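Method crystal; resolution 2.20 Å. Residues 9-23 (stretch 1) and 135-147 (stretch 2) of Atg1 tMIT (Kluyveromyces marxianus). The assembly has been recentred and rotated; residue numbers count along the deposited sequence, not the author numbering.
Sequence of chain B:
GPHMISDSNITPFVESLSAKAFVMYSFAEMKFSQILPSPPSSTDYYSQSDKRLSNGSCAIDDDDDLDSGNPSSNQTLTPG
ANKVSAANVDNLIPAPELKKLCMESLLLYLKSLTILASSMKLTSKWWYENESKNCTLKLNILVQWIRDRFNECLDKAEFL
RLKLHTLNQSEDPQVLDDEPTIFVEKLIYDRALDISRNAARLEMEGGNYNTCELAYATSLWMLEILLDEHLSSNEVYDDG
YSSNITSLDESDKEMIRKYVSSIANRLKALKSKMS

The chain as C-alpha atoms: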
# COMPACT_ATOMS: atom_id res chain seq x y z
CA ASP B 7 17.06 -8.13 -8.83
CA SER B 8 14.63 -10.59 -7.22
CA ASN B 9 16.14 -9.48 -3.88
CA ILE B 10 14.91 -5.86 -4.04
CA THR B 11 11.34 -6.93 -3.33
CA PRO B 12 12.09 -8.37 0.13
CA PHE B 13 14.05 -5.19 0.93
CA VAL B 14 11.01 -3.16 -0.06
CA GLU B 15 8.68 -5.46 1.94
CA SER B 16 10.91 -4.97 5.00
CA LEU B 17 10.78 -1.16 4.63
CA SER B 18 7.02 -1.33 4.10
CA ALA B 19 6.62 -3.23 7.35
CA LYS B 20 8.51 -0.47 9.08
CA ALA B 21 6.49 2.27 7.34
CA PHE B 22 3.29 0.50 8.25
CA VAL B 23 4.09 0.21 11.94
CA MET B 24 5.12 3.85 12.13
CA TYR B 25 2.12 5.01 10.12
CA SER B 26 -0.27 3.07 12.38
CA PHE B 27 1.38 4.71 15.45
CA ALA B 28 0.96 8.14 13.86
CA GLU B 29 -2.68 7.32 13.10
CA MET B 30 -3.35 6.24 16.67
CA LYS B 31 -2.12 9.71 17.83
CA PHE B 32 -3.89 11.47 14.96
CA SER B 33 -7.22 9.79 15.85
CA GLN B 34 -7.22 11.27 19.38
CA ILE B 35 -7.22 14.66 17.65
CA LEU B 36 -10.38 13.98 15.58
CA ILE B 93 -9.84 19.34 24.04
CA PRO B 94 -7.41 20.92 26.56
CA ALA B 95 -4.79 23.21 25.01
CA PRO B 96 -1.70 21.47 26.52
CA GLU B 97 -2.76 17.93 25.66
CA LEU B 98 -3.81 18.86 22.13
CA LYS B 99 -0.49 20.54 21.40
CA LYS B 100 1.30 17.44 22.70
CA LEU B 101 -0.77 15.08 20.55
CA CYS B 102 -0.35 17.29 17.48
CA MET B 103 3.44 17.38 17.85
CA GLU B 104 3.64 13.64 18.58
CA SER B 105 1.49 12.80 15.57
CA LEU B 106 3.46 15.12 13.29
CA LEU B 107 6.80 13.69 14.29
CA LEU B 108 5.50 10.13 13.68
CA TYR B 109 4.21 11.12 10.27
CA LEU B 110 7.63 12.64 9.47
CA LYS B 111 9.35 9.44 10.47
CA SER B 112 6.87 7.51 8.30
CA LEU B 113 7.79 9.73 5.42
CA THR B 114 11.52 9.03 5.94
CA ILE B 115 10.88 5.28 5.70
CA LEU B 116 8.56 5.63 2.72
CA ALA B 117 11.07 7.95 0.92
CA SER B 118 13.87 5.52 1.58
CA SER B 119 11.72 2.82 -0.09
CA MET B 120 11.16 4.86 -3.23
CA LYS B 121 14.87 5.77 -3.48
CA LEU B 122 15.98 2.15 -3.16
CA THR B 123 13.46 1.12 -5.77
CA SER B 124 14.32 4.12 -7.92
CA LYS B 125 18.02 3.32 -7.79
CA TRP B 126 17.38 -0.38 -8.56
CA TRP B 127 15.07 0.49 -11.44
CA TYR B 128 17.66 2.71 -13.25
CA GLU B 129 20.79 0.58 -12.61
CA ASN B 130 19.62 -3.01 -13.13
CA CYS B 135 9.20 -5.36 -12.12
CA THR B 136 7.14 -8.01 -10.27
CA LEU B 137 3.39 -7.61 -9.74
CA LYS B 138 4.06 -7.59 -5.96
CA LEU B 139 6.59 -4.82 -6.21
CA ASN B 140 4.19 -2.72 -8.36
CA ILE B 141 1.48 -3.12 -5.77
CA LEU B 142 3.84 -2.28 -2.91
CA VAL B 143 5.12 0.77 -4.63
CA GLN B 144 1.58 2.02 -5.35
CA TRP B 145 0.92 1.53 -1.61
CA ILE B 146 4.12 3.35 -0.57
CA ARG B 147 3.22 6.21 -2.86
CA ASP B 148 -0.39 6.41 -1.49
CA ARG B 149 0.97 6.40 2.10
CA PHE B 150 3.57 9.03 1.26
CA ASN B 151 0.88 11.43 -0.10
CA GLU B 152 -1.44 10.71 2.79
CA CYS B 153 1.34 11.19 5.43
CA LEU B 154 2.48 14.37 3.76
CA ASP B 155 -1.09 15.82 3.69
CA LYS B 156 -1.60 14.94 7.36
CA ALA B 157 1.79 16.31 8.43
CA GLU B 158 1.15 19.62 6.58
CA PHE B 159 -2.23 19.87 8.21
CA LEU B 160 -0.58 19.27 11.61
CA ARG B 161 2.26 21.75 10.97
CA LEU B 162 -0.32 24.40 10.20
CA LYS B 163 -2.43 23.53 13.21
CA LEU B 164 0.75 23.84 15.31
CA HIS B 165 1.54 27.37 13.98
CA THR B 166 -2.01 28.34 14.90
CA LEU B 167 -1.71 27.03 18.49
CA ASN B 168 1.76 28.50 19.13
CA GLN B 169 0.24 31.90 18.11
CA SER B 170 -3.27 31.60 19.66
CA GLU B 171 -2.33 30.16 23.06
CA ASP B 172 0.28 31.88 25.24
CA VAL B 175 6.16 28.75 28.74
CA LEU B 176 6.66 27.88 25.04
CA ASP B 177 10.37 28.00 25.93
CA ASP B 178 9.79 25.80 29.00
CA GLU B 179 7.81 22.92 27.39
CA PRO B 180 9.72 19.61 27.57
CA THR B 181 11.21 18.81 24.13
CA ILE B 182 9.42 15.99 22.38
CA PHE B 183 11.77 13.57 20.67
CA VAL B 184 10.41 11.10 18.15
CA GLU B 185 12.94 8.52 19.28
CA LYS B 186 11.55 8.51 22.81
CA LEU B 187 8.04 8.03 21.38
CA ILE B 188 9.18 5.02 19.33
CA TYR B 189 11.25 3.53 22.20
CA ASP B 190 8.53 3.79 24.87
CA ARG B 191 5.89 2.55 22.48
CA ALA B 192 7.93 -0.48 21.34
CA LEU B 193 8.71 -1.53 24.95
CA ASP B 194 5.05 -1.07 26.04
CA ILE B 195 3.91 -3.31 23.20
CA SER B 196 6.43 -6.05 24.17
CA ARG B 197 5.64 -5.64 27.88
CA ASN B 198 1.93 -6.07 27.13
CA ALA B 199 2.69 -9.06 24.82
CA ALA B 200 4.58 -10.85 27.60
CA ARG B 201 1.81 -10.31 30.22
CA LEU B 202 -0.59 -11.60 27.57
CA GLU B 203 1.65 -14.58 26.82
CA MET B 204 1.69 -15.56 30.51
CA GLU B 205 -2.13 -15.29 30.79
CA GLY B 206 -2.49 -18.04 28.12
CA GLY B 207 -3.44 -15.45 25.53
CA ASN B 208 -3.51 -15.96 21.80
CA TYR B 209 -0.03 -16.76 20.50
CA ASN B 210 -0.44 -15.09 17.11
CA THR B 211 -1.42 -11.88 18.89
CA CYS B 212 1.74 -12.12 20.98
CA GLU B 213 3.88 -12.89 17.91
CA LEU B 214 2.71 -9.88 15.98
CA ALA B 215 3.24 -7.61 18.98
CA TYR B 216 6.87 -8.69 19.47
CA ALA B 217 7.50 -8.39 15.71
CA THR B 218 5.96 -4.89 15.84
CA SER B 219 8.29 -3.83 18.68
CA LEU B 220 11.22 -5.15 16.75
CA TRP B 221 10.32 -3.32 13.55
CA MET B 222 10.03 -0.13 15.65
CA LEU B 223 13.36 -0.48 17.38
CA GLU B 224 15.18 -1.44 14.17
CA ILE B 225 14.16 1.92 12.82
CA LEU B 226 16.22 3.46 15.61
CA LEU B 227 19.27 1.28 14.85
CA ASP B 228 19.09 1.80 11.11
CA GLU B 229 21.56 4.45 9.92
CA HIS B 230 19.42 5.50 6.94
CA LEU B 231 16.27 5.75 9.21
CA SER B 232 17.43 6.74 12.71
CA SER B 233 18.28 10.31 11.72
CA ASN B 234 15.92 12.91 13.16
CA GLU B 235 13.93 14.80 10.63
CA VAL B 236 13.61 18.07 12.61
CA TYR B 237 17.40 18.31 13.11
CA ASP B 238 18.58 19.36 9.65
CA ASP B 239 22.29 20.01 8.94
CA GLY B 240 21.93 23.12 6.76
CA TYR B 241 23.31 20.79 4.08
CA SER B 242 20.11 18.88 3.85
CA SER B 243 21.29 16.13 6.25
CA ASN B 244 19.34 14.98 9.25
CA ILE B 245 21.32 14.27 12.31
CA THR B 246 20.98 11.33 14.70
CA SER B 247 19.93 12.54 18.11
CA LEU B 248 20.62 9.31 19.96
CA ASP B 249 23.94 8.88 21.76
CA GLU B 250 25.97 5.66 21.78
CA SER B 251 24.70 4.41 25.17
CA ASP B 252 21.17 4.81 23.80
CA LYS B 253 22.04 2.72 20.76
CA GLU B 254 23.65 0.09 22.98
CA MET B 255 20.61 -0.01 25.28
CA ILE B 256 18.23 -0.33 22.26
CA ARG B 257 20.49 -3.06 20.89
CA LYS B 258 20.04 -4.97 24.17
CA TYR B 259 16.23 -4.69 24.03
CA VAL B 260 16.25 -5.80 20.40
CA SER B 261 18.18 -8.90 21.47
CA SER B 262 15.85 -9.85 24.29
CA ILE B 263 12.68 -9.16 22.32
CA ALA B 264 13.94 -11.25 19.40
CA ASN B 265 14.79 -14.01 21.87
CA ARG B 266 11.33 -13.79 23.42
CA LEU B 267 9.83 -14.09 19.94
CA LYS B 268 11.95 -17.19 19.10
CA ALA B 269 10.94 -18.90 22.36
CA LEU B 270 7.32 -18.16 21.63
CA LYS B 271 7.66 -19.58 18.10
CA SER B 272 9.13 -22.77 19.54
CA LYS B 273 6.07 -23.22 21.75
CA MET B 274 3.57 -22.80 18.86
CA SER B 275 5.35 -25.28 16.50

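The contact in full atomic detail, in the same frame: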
# COMPACT_ATOMS: atom_id res chain seq x y z
N ASN B 9 15.87 -9.81 -5.28
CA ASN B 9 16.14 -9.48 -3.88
C ASN B 9 15.69 -8.07 -3.45
O ASN B 9 15.59 -7.78 -2.24
CB ASN B 9 17.63 -9.64 -3.58
N ILE B 10 15.39 -7.19 -4.41
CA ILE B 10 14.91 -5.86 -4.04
C ILE B 10 13.52 -5.90 -3.41
O ILE B 10 13.20 -5.09 -2.56
CB ILE B 10 14.86 -4.89 -5.22
CG1 ILE B 10 14.87 -3.46 -4.69
CG2 ILE B 10 13.70 -5.23 -6.13
CD1 ILE B 10 13.88 -2.51 -5.32
N THR B 11 12.69 -6.84 -3.84
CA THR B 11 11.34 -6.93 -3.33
C THR B 11 11.29 -7.19 -1.82
O THR B 11 10.55 -6.50 -1.12
CB THR B 11 10.48 -7.92 -4.13
OG1 THR B 11 10.26 -7.36 -5.42
CG2 THR B 11 9.12 -8.13 -3.47
N PRO B 12 12.08 -8.15 -1.32
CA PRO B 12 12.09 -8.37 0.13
C PRO B 12 12.66 -7.18 0.89
O PRO B 12 12.25 -6.96 2.03
CB PRO B 12 12.97 -9.61 0.32
CG PRO B 12 13.52 -9.97 -1.02
CD PRO B 12 12.69 -9.28 -2.06
N PHE B 13 13.57 -6.41 0.29
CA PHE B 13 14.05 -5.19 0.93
C PHE B 13 12.93 -4.15 1.03
O PHE B 13 12.78 -3.47 2.05
CB PHE B 13 15.24 -4.61 0.20
CG PHE B 13 16.56 -5.22 0.62
CD1 PHE B 13 16.84 -6.56 0.37
CD2 PHE B 13 17.54 -4.45 1.24
CE1 PHE B 13 18.06 -7.13 0.75
CE2 PHE B 13 18.77 -5.02 1.61
CZ PHE B 13 19.02 -6.35 1.36
N VAL B 14 12.13 -4.06 -0.02
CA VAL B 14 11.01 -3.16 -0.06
C VAL B 14 9.91 -3.64 0.89
O VAL B 14 9.33 -2.84 1.57
CB VAL B 14 10.49 -3.02 -1.49
CG1 VAL B 14 9.25 -2.14 -1.53
CG2 VAL B 14 11.56 -2.40 -2.36
N GLU B 15 9.67 -4.95 0.98
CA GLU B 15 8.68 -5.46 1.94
C GLU B 15 9.04 -5.13 3.38
O GLU B 15 8.18 -4.80 4.18
CB GLU B 15 8.52 -6.98 1.84
CG GLU B 15 7.60 -7.40 0.74
CD GLU B 15 7.48 -8.91 0.60
OE1 GLU B 15 8.48 -9.62 0.80
OE2 GLU B 15 6.37 -9.39 0.27
N SER B 16 10.33 -5.30 3.69
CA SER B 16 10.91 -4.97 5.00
C SER B 16 10.75 -3.46 5.37
O SER B 16 10.38 -3.10 6.47
CB SER B 16 12.39 -5.38 4.99
OG SER B 16 13.07 -5.00 6.18
N LEU B 17 11.02 -2.57 4.42
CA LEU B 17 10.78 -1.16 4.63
C LEU B 17 9.33 -0.86 4.79
O LEU B 17 8.98 -0.01 5.58
CB LEU B 17 11.36 -0.29 3.49
CG LEU B 17 12.88 -0.30 3.52
CD1 LEU B 17 13.47 0.13 2.18
CD2 LEU B 17 13.43 0.57 4.66
N SER B 18 8.48 -1.57 4.06
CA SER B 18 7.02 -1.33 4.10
C SER B 18 6.43 -1.79 5.42
O SER B 18 5.47 -1.18 5.93
CB SER B 18 6.30 -2.02 2.94
OG SER B 18 6.70 -1.47 1.70
N ALA B 19 7.00 -2.83 5.99
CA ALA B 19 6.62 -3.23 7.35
C ALA B 19 6.93 -2.15 8.38
O ALA B 19 6.12 -1.81 9.28
CB ALA B 19 7.32 -4.52 7.71
N LYS B 20 8.12 -1.60 8.26
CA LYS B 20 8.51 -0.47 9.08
C LYS B 20 7.65 0.78 8.88
O LYS B 20 7.26 1.45 9.87
CB LYS B 20 9.98 -0.12 8.77
CG LYS B 20 10.96 -1.18 9.27
CD LYS B 20 12.37 -1.02 8.71
CE LYS B 20 13.23 -2.18 9.18
NZ LYS B 20 14.56 -2.10 8.55
N ALA B 21 7.35 1.11 7.62
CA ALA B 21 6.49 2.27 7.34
C ALA B 21 5.12 2.02 7.92
O ALA B 21 4.54 2.86 8.62
CB ALA B 21 6.41 2.53 5.84
N PHE B 22 4.63 0.81 7.77
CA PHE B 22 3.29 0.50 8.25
C PHE B 22 3.16 0.68 9.75
O PHE B 22 2.20 1.24 10.25
CB PHE B 22 2.90 -0.95 7.87
CG PHE B 22 1.55 -1.34 8.39
CD1 PHE B 22 0.41 -0.99 7.68
CD2 PHE B 22 1.40 -1.96 9.63
CE1 PHE B 22 -0.85 -1.33 8.15
CE2 PHE B 22 0.15 -2.32 10.11
CZ PHE B 22 -0.99 -1.98 9.40
N VAL B 23 4.12 0.15 10.49
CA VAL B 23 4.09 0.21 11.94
C VAL B 23 4.18 1.66 12.44
O VAL B 23 3.52 2.07 13.38
CB VAL B 23 5.22 -0.71 12.49
CG1 VAL B 23 5.52 -0.40 13.91
CG2 VAL B 23 4.79 -2.17 12.38
N CYS B 135 9.95 -5.71 -13.33
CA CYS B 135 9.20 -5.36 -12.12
C CYS B 135 8.02 -6.30 -11.80
O CYS B 135 7.00 -6.30 -12.48
CB CYS B 135 8.66 -3.94 -12.24
SG CYS B 135 7.65 -3.44 -10.83
N THR B 136 8.17 -7.06 -10.72
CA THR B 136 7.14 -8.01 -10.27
C THR B 136 5.78 -7.34 -10.01
O THR B 136 5.69 -6.13 -9.76
CB THR B 136 7.64 -8.73 -8.99
OG1 THR B 136 8.95 -9.27 -9.24
CG2 THR B 136 6.73 -9.88 -8.57
N LEU B 137 4.72 -8.12 -10.07
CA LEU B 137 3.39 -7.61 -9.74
C LEU B 137 3.41 -7.08 -8.30
O LEU B 137 2.98 -5.95 -8.04
CB LEU B 137 2.35 -8.70 -9.92
CG LEU B 137 1.09 -8.34 -10.71
CD1 LEU B 137 0.64 -9.49 -11.59
CD2 LEU B 137 -0.02 -7.94 -9.77
N LYS B 138 3.96 -7.90 -7.39
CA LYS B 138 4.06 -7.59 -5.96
C LYS B 138 4.71 -6.26 -5.72
O LYS B 138 4.18 -5.43 -4.97
CB LYS B 138 4.92 -8.62 -5.22
CG LYS B 138 4.17 -9.68 -4.45
CD LYS B 138 4.90 -10.00 -3.16
CE LYS B 138 4.34 -11.23 -2.47
NZ LYS B 138 4.66 -11.21 -1.01
N LEU B 139 5.88 -6.08 -6.30
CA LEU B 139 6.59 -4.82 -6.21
C LEU B 139 5.75 -3.63 -6.70
O LEU B 139 5.72 -2.60 -6.05
CB LEU B 139 7.91 -4.87 -7.03
CG LEU B 139 8.77 -3.63 -7.00
CD1 LEU B 139 9.21 -3.31 -5.58
CD2 LEU B 139 9.98 -3.77 -7.90
N ASN B 140 5.09 -3.77 -7.85
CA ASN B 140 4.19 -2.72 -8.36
C ASN B 140 3.13 -2.33 -7.36
O ASN B 140 2.94 -1.14 -7.05
CB ASN B 140 3.49 -3.15 -9.63
CG ASN B 140 3.91 -2.33 -10.81
OD1 ASN B 140 3.81 -1.11 -10.80
ND2 ASN B 140 4.38 -3.00 -11.84
N ILE B 141 2.50 -3.34 -6.79
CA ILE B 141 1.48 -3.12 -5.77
C ILE B 141 2.07 -2.39 -4.58
O ILE B 141 1.56 -1.33 -4.19
CB ILE B 141 0.76 -4.44 -5.41
CG1 ILE B 141 -0.20 -4.80 -6.54
CG2 ILE B 141 0.00 -4.30 -4.10
CD1 ILE B 141 -0.77 -6.21 -6.50
N LEU B 142 3.19 -2.88 -4.06
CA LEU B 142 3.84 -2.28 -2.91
C LEU B 142 4.18 -0.84 -3.12
O LEU B 142 4.00 -0.01 -2.23
CB LEU B 142 5.15 -2.98 -2.55
CG LEU B 142 5.05 -4.15 -1.61
CD1 LEU B 142 6.44 -4.68 -1.35
CD2 LEU B 142 4.42 -3.76 -0.30
N VAL B 143 4.73 -0.57 -4.29
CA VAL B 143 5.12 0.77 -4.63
C VAL B 143 3.92 1.70 -4.78
O VAL B 143 3.98 2.82 -4.30
CB VAL B 143 6.03 0.79 -5.87
CG1 VAL B 143 6.28 2.22 -6.33
CG2 VAL B 143 7.35 0.09 -5.54
N GLN B 144 2.84 1.25 -5.42
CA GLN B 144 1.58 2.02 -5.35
C GLN B 144 1.16 2.34 -3.91
O GLN B 144 0.85 3.51 -3.58
CB GLN B 144 0.48 1.34 -6.12
CG GLN B 144 0.76 1.38 -7.63
CD GLN B 144 -0.28 0.69 -8.43
OE1 GLN B 144 -1.18 0.06 -7.88
NE2 GLN B 144 -0.19 0.81 -9.78
N TRP B 145 1.22 1.32 -3.03
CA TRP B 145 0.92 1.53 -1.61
C TRP B 145 1.82 2.56 -0.94
O TRP B 145 1.33 3.45 -0.25
CB TRP B 145 0.97 0.20 -0.86
CG TRP B 145 0.59 0.31 0.58
CD1 TRP B 145 -0.69 0.33 1.13
CD2 TRP B 145 1.50 0.49 1.68
NE1 TRP B 145 -0.58 0.46 2.52
CE2 TRP B 145 0.75 0.55 2.86
CE3 TRP B 145 2.88 0.53 1.76
CZ2 TRP B 145 1.35 0.71 4.12
CZ3 TRP B 145 3.48 0.65 3.03
CH2 TRP B 145 2.72 0.74 4.17
N ILE B 146 3.13 2.43 -1.13
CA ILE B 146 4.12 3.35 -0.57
C ILE B 146 3.81 4.75 -1.03
O ILE B 146 3.77 5.67 -0.23
CB ILE B 146 5.57 2.94 -1.02
CG1 ILE B 146 6.03 1.71 -0.27
CG2 ILE B 146 6.56 4.08 -0.83
CD1 ILE B 146 7.14 0.93 -0.94
N ARG B 147 3.56 4.90 -2.32
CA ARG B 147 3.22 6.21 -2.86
C ARG B 147 1.94 6.82 -2.25
O ARG B 147 1.96 8.00 -1.88
CB ARG B 147 3.10 6.15 -4.36
CG ARG B 147 2.70 7.47 -4.98
CD ARG B 147 1.28 7.43 -5.55
NE ARG B 147 1.29 6.77 -6.84
CZ ARG B 147 0.54 5.72 -7.22
NH1 ARG B 147 -0.37 5.13 -6.42
NH2 ARG B 147 0.73 5.25 -8.46

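How do two segments whose touching residues are at least 123 apart in sequence come to lie together? Both are helical through nearly their whole length, and they run in roughly the same direction, their axes inclined by 29° and approaching to 10.1 Å. The register pairs T11 with L139, E15 with L142 and S18 with I146, so one-turn steps along each helix bring successive side chains into the groove between them. Together the two surfaces bury 539 Å², most of it by W145, L142 and L139 on one side and T11, S18 and V14 on the other.

What does L142 do at the middle of the contact? Its CA-to-CB bond points toward the first helix, and its branched end meets several residues there. L142 CD1 lies 3.8 Å from V14 CG1 and 3.6 Å from E15 CG, so the aliphatic part of the glutamate serves as a packing surface, while L142 CD2 lies 3.8 Å from S18 OG. The small S18 leaves room for this leucine and for I146, whose CD1 comes to 3.6 Å from S18 OG. A hydroxyl facing such apolar neighbours needs a partner, and S18 finds one within its own helix: OG donates to V14 O at 3.0 Å.

Why does W145 cover the most surface? Its CA-to-CB bond also points toward the partner, and the broad indole reaches along the helix from S18 to F22. W145 CH2 lies 3.8 Å from S18 O and 4.4 Å from A21 CB, and W145 CZ2 approaches F22 CD1 at 4.1 Å, close to the plane of the phenylalanine ring and at its edge. Alanine's short side chain suits a position beside so large a ring. The indole nitrogen NE1 is satisfied by a hydrogen bond elsewhere in the structure, so the buried tryptophan can pack here without leaving its polar atom unpaired.

How is the other end closed by L139? The leucine's CA-to-CB bond points sideways, but with chi1 in t its end comes nearer the first helix. There L139 CD1 packs against V14 CG2 at 4.1 Å and L139 CD2 against I10 CG2 at 4.4 Å, while T11 OG1 sits 3.8 Å from L139 CB. Beta-branched V14 also uses CG1 to reach I146 CD1 at 3.8 Å. Beside this apolar seam, K138 NZ donates a hydrogen bond to E15 OE2 at 2.8 Å, part of a salt bridge: the long side chains let opposite charges meet where both residues remain partly exposed.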